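Long-range contact in gentamicin resistance protein (Enterococcus gallinarum, PDB 6CTZ), which probably inactivates aminoglycoside antibiotics such as kanamycin by transferring a phosphate from a guanine nucleotide to the 2"-hydroxyl: residues W38-L52 and Y75-R89. The protein carries 2 engineered substitutions. Numbering follows the deposited sequence.
Sequences WVFRFPKSQQGADEL and YIGKRSDGNPFVGYR. With GDP (guanosine-5'-diphosphate), chain B.
Val39 lies over one face of the Tyr88 ring, its CB 3.9 Å from the ring centroid. The two residues form an antiparallel hydrogen-bonded pair, with Val39 N to Tyr88 O at 2.8 Å. A chi1 of 55° tucks the Tyr88 ring back over its own backbone, where one face meets Val39 and the hydroxyl end meets the guanine. Tyr88 OH donates to N7 of GDP at 2.7 Å. Arg41, on the same face of the sheet, runs extended past this hydroxyl. Arg41 NE (2.7 Å to GDP O1A) and Arg41 NH2 both donate to that oxygen, so one phosphate oxygen takes two bonds from one guanidinium. Glu55, on the helix after the strand, forms a salt bridge with NH1.

Aromatic rings gather on the other face of the sheet. Trp38 is sandwiched: Arg89 CG covers one ring face, and Tyr75 turns its edge to the other in a T-shaped pair with planes at 68°. Phe40 lies over Gly87, whose CA is 3.8 Å from the ring centroid, so this ring sits directly on the neighbouring backbone. The rings of Phe42 and Phe85 leave their strands alongside each other and overlap in an offset stack, centroids 4.7 Å apart. Helix 2-11 packs against Phe40, Phe42 and Phe85.

Beyond the strand, Leu52 of the helix meets Val86 tip to tip (CD1 to CG2, 3.9 Å), while Ala49 CB packs on Pro84 CD. Strands 38-43 and 83-89 are adjacent inner strands of the five-stranded antiparallel sheet of a kinase-like N-terminal lobe, and its nucleotide-facing side holds both guanine and alpha-phosphate.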
loop_
_atom_site.group_PDB
_atom_site.type_symbol
_atom_site.label_atom_id
_atom_site.label_comp_id
_atom_site.label_asym_id
_atom_site.label_seq_id
_atom_site.Cartn_x
_atom_site.Cartn_y
_atom_site.Cartn_z
ATOM N N TRP A 38 -19.642 -1.829 -10.986
ATOM C CA TRP A 38 -19.491 -0.849 -9.917
ATOM C C TRP A 38 -18.863 -1.514 -8.707
ATOM O O TRP A 38 -19.379 -2.521 -8.213
ATOM C CB TRP A 38 -20.848 -0.271 -9.513
ATOM C CG TRP A 38 -21.440 0.615 -10.549
ATOM C CD1 TRP A 38 -22.419 0.296 -11.442
ATOM C CD2 TRP A 38 -21.085 1.980 -10.808
ATOM N NE1 TRP A 38 -22.699 1.380 -12.237
ATOM C CE2 TRP A 38 -21.893 2.426 -11.871
ATOM C CE3 TRP A 38 -20.159 2.865 -10.241
ATOM C CZ2 TRP A 38 -21.807 3.721 -12.379
ATOM C CZ3 TRP A 38 -20.072 4.148 -10.748
ATOM C CH2 TRP A 38 -20.894 4.566 -11.805
ATOM N N VAL A 39 -17.784 -0.933 -8.218
ATOM C CA VAL A 39 -17.186 -1.405 -7.007
ATOM C C VAL A 39 -17.764 -0.597 -5.840
ATOM O O VAL A 39 -17.689 0.590 -5.845
ATOM C CB VAL A 39 -15.629 -1.202 -7.012
ATOM C CG1 VAL A 39 -15.031 -1.600 -5.675
ATOM C CG2 VAL A 39 -14.983 -1.937 -8.165
ATOM N N PHE A 40 -18.376 -1.258 -4.887
ATOM C CA PHE A 40 -18.782 -0.620 -3.642
ATOM C C PHE A 40 -17.846 -1.073 -2.533
ATOM O O PHE A 40 -17.619 -2.277 -2.348
ATOM C CB PHE A 40 -20.262 -0.849 -3.319
ATOM C CG PHE A 40 -21.157 0.051 -4.099
ATOM C CD1 PHE A 40 -21.569 -0.300 -5.377
ATOM C CD2 PHE A 40 -21.523 1.287 -3.587
ATOM C CE1 PHE A 40 -22.381 0.547 -6.115
ATOM C CE2 PHE A 40 -22.321 2.139 -4.320
ATOM C CZ PHE A 40 -22.744 1.773 -5.588
ATOM N N ARG A 41 -17.274 -0.101 -1.830
ATOM C CA ARG A 41 -16.150 -0.346 -0.941
ATOM C C ARG A 41 -16.515 0.167 0.444
ATOM O O ARG A 41 -16.788 1.365 0.619
ATOM C CB ARG A 41 -14.903 0.342 -1.492
ATOM C CG ARG A 41 -13.618 0.018 -0.759
ATOM C CD ARG A 41 -12.510 0.720 -1.502
ATOM N NE ARG A 41 -11.166 0.722 -0.937
ATOM C CZ ARG A 41 -10.588 1.803 -0.418
ATOM N NH1 ARG A 41 -11.275 2.932 -0.267
ATOM N NH2 ARG A 41 -9.314 1.763 -0.054
ATOM N N PHE A 42 -16.515 -0.743 1.416
ATOM C CA PHE A 42 -17.065 -0.514 2.746
ATOM C C PHE A 42 -15.962 -0.606 3.788
ATOM O O PHE A 42 -15.360 -1.682 3.948
ATOM C CB PHE A 42 -18.130 -1.569 3.040
ATOM C CG PHE A 42 -19.347 -1.464 2.165
ATOM C CD1 PHE A 42 -20.417 -0.657 2.530
ATOM C CD2 PHE A 42 -19.425 -2.182 0.982
ATOM C CE1 PHE A 42 -21.545 -0.564 1.725
ATOM C CE2 PHE A 42 -20.548 -2.096 0.174
ATOM C CZ PHE A 42 -21.608 -1.282 0.546
ATOM N N PRO A 43 -15.676 0.469 4.523
ATOM C CA PRO A 43 -14.670 0.389 5.590
ATOM C C PRO A 43 -14.996 -0.671 6.630
ATOM O O PRO A 43 -16.158 -0.955 6.928
ATOM C CB PRO A 43 -14.703 1.792 6.205
ATOM C CG PRO A 43 -15.094 2.674 5.051
ATOM C CD PRO A 43 -16.110 1.855 4.276
ATOM N N LYS A 44 -13.938 -1.246 7.197
ATOM C CA LYS A 44 -14.074 -2.286 8.206
ATOM C C LYS A 44 -13.887 -1.770 9.627
ATOM O O LYS A 44 -14.016 -2.550 10.575
ATOM C CB LYS A 44 -13.100 -3.436 7.916
ATOM C CG LYS A 44 -13.438 -4.218 6.647
ATOM C CD LYS A 44 -12.281 -5.097 6.174
ATOM C CE LYS A 44 -11.882 -6.132 7.215
ATOM N NZ LYS A 44 -10.916 -7.126 6.665
ATOM N N SER A 45 -13.604 -0.482 9.800
ATOM C CA SER A 45 -13.332 0.075 11.122
ATOM C C SER A 45 -13.387 1.591 11.020
ATOM O O SER A 45 -13.451 2.157 9.924
ATOM C CB SER A 45 -11.937 -0.316 11.589
ATOM O OG SER A 45 -10.975 0.275 10.726
ATOM N N GLN A 46 -13.318 2.246 12.185
ATOM C CA GLN A 46 -13.226 3.702 12.200
ATOM C C GLN A 46 -11.941 4.180 11.530
ATOM O O GLN A 46 -11.930 5.221 10.865
ATOM C CB GLN A 46 -13.334 4.232 13.632
ATOM C CG GLN A 46 -13.287 5.755 13.747
ATOM C CD GLN A 46 -14.483 6.444 13.103
ATOM O OE1 GLN A 46 -14.348 7.129 12.085
ATOM N NE2 GLN A 46 -15.658 6.275 13.704
ATOM N N GLN A 47 -10.841 3.437 11.693
ATOM C CA GLN A 47 -9.621 3.792 10.983
ATOM C C GLN A 47 -9.829 3.710 9.475
ATOM O O GLN A 47 -9.361 4.577 8.731
ATOM C CB GLN A 47 -8.464 2.913 11.454
ATOM C CG GLN A 47 -7.969 3.246 12.865
ATOM C CD GLN A 47 -9.014 3.011 13.951
ATOM O OE1 GLN A 47 -9.565 1.915 14.076
ATOM N NE2 GLN A 47 -9.295 4.045 14.738
ATOM N N GLY A 48 -10.543 2.684 9.012
ATOM C CA GLY A 48 -10.915 2.632 7.608
ATOM C C GLY A 48 -11.793 3.801 7.193
ATOM O O GLY A 48 -11.656 4.328 6.089
ATOM N N ALA A 49 -12.700 4.233 8.076
ATOM C CA ALA A 49 -13.520 5.403 7.776
ATOM C C ALA A 49 -12.666 6.656 7.631
ATOM O O ALA A 49 -12.876 7.456 6.708
ATOM C CB ALA A 49 -14.575 5.594 8.866
ATOM N N ASP A 50 -11.689 6.844 8.528
ATOM C CA ASP A 50 -10.793 7.993 8.414
ATOM C C ASP A 50 -10.028 7.961 7.101
ATOM O O ASP A 50 -9.898 8.985 6.421
ATOM C CB ASP A 50 -9.795 8.003 9.574
ATOM C CG ASP A 50 -10.453 8.197 10.928
ATOM O OD1 ASP A 50 -11.595 8.694 10.980
ATOM O OD2 ASP A 50 -9.808 7.861 11.947
ATOM N N GLU A 51 -9.523 6.786 6.726
ATOM C CA GLU A 51 -8.751 6.682 5.496
ATOM C C GLU A 51 -9.631 6.938 4.278
ATOM O O GLU A 51 -9.195 7.568 3.308
ATOM C CB GLU A 51 -8.052 5.320 5.426
ATOM C CG GLU A 51 -7.009 5.164 6.535
ATOM C CD GLU A 51 -6.338 3.798 6.597
ATOM O OE1 GLU A 51 -6.720 2.872 5.858
ATOM O OE2 GLU A 51 -5.391 3.659 7.391
ATOM N N LEU A 52 -10.887 6.472 4.315
ATOM C CA LEU A 52 -11.790 6.721 3.199
ATOM C C LEU A 52 -12.130 8.201 3.087
ATOM O O LEU A 52 -12.180 8.747 1.979
ATOM C CB LEU A 52 -13.051 5.865 3.336
ATOM C CG LEU A 52 -14.065 6.101 2.219
ATOM C CD1 LEU A 52 -13.432 5.868 0.853
ATOM C CD2 LEU A 52 -15.284 5.214 2.407
ATOM N N TYR A 75 -20.484 7.522 -6.168
ATOM C CA TYR A 75 -21.511 7.331 -5.155
ATOM C C TYR A 75 -20.855 7.467 -3.792
ATOM O O TYR A 75 -19.860 6.791 -3.509
ATOM C CB TYR A 75 -22.153 5.956 -5.319
ATOM C CG TYR A 75 -22.867 5.842 -6.647
ATOM C CD1 TYR A 75 -24.029 6.566 -6.893
ATOM C CD2 TYR A 75 -22.377 5.023 -7.659
ATOM C CE1 TYR A 75 -24.679 6.479 -8.105
ATOM C CE2 TYR A 75 -23.031 4.925 -8.880
ATOM C CZ TYR A 75 -24.180 5.656 -9.097
ATOM O OH TYR A 75 -24.830 5.575 -10.311
ATOM N N ILE A 76 -21.377 8.366 -2.964
ATOM C CA ILE A 76 -20.837 8.590 -1.632
ATOM C C ILE A 76 -21.972 8.341 -0.654
ATOM O O ILE A 76 -22.942 9.110 -0.604
ATOM C CB ILE A 76 -20.223 9.985 -1.473
ATOM C CG1 ILE A 76 -19.073 10.160 -2.481
ATOM C CG2 ILE A 76 -19.712 10.172 -0.058
ATOM C CD1 ILE A 76 -18.276 11.432 -2.318
ATOM N N GLY A 77 -21.886 7.231 0.076
ATOM C CA GLY A 77 -22.916 6.816 0.996
ATOM C C GLY A 77 -22.490 6.941 2.449
ATOM O O GLY A 77 -21.365 7.317 2.780
ATOM N N LYS A 78 -23.423 6.587 3.319
ATOM C CA LYS A 78 -23.257 6.671 4.749
ATOM C C LYS A 78 -23.902 5.491 5.437
ATOM O O LYS A 78 -25.001 5.153 5.128
ATOM C CB LYS A 78 -23.989 7.939 5.190
ATOM C CG LYS A 78 -23.624 8.495 6.509
ATOM C CD LYS A 78 -24.075 9.925 6.569
ATOM C CE LYS A 78 -25.535 10.004 6.898
ATOM N NZ LYS A 78 -26.371 10.169 5.687
ATOM N N ARG A 79 -23.223 4.860 6.370
ATOM C CA ARG A 79 -23.825 3.798 7.160
ATOM C C ARG A 79 -24.545 4.421 8.357
ATOM O O ARG A 79 -25.555 3.955 8.779
ATOM C CB ARG A 79 -22.801 2.875 7.754
ATOM C CG ARG A 79 -22.129 2.037 6.747
ATOM C CD ARG A 79 -21.245 1.086 7.455
ATOM N NE ARG A 79 -22.031 -0.051 7.726
ATOM C CZ ARG A 79 -21.739 -1.255 7.341
ATOM N NH1 ARG A 79 -20.667 -1.460 6.664
ATOM N NH2 ARG A 79 -22.567 -2.217 7.618
ATOM N N SER A 80 -23.971 5.475 8.871
ATOM C CA SER A 80 -24.435 6.205 10.027
ATOM C C SER A 80 -23.453 7.335 10.191
ATOM O O SER A 80 -22.530 7.393 9.471
ATOM C CB SER A 80 -24.494 5.317 11.254
ATOM O OG SER A 80 -23.221 4.967 11.622
ATOM N N ASP A 81 -23.674 8.248 11.113
ATOM C CA ASP A 81 -22.781 9.396 11.204
ATOM C C ASP A 81 -21.343 8.935 11.388
ATOM O O ASP A 81 -21.060 8.068 12.219
ATOM C CB ASP A 81 -23.195 10.293 12.365
ATOM C CG ASP A 81 -24.455 11.075 12.068
ATOM O OD1 ASP A 81 -24.991 10.952 10.941
ATOM O OD2 ASP A 81 -24.903 11.822 12.958
ATOM N N GLY A 82 -20.446 9.488 10.572
ATOM C CA GLY A 82 -19.033 9.191 10.663
ATOM C C GLY A 82 -18.610 7.873 10.061
ATOM O O GLY A 82 -17.482 7.433 10.309
ATOM N N ASN A 83 -19.469 7.230 9.269
ATOM C CA ASN A 83 -19.196 5.911 8.702
ATOM C C ASN A 83 -19.538 5.940 7.214
ATOM O O ASN A 83 -20.635 5.540 6.809
ATOM C CB ASN A 83 -19.970 4.826 9.456
ATOM C CG ASN A 83 -19.399 4.553 10.844
ATOM O OD1 ASN A 83 -18.431 3.807 10.989
ATOM N ND2 ASN A 83 -20.005 5.145 11.870
ATOM N N PRO A 84 -18.620 6.415 6.375
ATOM C CA PRO A 84 -18.904 6.530 4.939
ATOM C C PRO A 84 -18.655 5.225 4.196
ATOM O O PRO A 84 -17.967 4.325 4.678
ATOM C CB PRO A 84 -17.876 7.570 4.484
ATOM C CG PRO A 84 -16.702 7.306 5.380
ATOM C CD PRO A 84 -17.283 6.925 6.722
ATOM N N PHE A 85 -19.206 5.154 2.982
ATOM C CA PHE A 85 -18.820 4.131 2.012
ATOM C C PHE A 85 -18.940 4.730 0.618
ATOM O O PHE A 85 -19.559 5.780 0.440
ATOM C CB PHE A 85 -19.591 2.812 2.189
ATOM C CG PHE A 85 -21.039 2.881 1.794
ATOM C CD1 PHE A 85 -21.425 2.621 0.487
ATOM C CD2 PHE A 85 -22.022 3.153 2.738
ATOM C CE1 PHE A 85 -22.762 2.659 0.120
ATOM C CE2 PHE A 85 -23.361 3.194 2.371
ATOM C CZ PHE A 85 -23.722 2.948 1.059
ATOM N N VAL A 86 -18.295 4.100 -0.364
ATOM C CA VAL A 86 -18.306 4.643 -1.702
ATOM C C VAL A 86 -18.507 3.643 -2.801
ATOM O O VAL A 86 -18.312 2.513 -2.609
ATOM C CB VAL A 86 -16.954 5.378 -2.025
ATOM C CG1 VAL A 86 -16.765 6.557 -1.109
ATOM C CG2 VAL A 86 -15.747 4.428 -1.892
ATOM N N GLY A 87 -18.892 4.133 -3.962
ATOM C CA GLY A 87 -18.989 3.334 -5.152
ATOM C C GLY A 87 -18.253 4.008 -6.300
ATOM O O GLY A 87 -18.373 5.186 -6.474
ATOM N N TYR A 88 -17.515 3.224 -7.073
ATOM C CA TYR A 88 -16.783 3.697 -8.208
ATOM C C TYR A 88 -16.794 2.697 -9.347
ATOM O O TYR A 88 -16.890 1.558 -9.084
ATOM C CB TYR A 88 -15.328 4.061 -7.832
ATOM C CG TYR A 88 -14.466 2.996 -7.145
ATOM C CD1 TYR A 88 -14.449 2.891 -5.791
ATOM C CD2 TYR A 88 -13.616 2.182 -7.861
ATOM C CE1 TYR A 88 -13.632 2.007 -5.153
ATOM C CE2 TYR A 88 -12.792 1.274 -7.207
ATOM C CZ TYR A 88 -12.806 1.224 -5.860
ATOM O OH TYR A 88 -11.998 0.372 -5.158
ATOM N N ARG A 89 -16.712 3.169 -10.573
ATOM C CA ARG A 89 -16.652 2.267 -11.710
ATOM C C ARG A 89 -15.377 1.443 -11.526
ATOM O O ARG A 89 -14.349 1.971 -11.244
ATOM C CB ARG A 89 -16.593 3.003 -13.053
ATOM C CG ARG A 89 -17.926 3.585 -13.508
ATOM C CD ARG A 89 -18.073 3.779 -15.018
ATOM N NE ARG A 89 -19.489 4.022 -15.379
ATOM C CZ ARG A 89 -20.376 3.065 -15.679
ATOM N NH1 ARG A 89 -20.043 1.812 -15.698
ATOM N NH2 ARG A 89 -21.632 3.383 -15.967
HETATM P PB GDP B . -7.920 -2.419 1.716
HETATM O O1B GDP B . -7.741 -0.940 1.965
HETATM O O2B GDP B . -6.623 -3.094 1.321
HETATM O O3B GDP B . -8.650 -3.103 2.849
HETATM O O3A GDP B . -8.938 -2.509 0.461
HETATM P PA GDP B . -8.646 -2.234 -1.109
HETATM O O1A GDP B . -8.992 -0.822 -1.475
HETATM O O2A GDP B . -7.228 -2.651 -1.457
HETATM O "O5'" GDP B . -9.762 -3.197 -1.791
HETATM C "C5'" GDP B . -9.778 -4.577 -1.451
HETATM C "C4'" GDP B . -9.564 -5.393 -2.704
HETATM O "O4'" GDP B . -10.691 -5.221 -3.562
HETATM C "C3'" GDP B . -8.375 -4.973 -3.551
HETATM O "O3'" GDP B . -7.132 -5.485 -3.058
HETATM C "C2'" GDP B . -8.749 -5.599 -4.871
HETATM O "O2'" GDP B . -8.528 -7.013 -4.836
HETATM C "C1'" GDP B . -10.253 -5.383 -4.905
HETATM N N9 GDP B . -10.569 -4.135 -5.630
HETATM C C8 GDP B . -10.868 -2.923 -5.109
HETATM N N7 GDP B . -11.100 -2.041 -6.115
HETATM C C5 GDP B . -10.952 -2.702 -7.280
HETATM C C6 GDP B . -11.034 -2.383 -8.711
HETATM O O6 GDP B . -11.332 -1.235 -9.092
HETATM N N1 GDP B . -10.800 -3.384 -9.574
HETATM C C2 GDP B . -10.481 -4.641 -9.194
HETATM N N2 GDP B . -10.277 -5.584 -10.134
HETATM N N3 GDP B . -10.377 -5.005 -7.897
HETATM C C4 GDP B . -10.610 -4.080 -6.943
HETATM O O HOH W 1 -18.504 0.103 6.067
HETATM O O HOH W 2 -16.710 3.055 9.168
#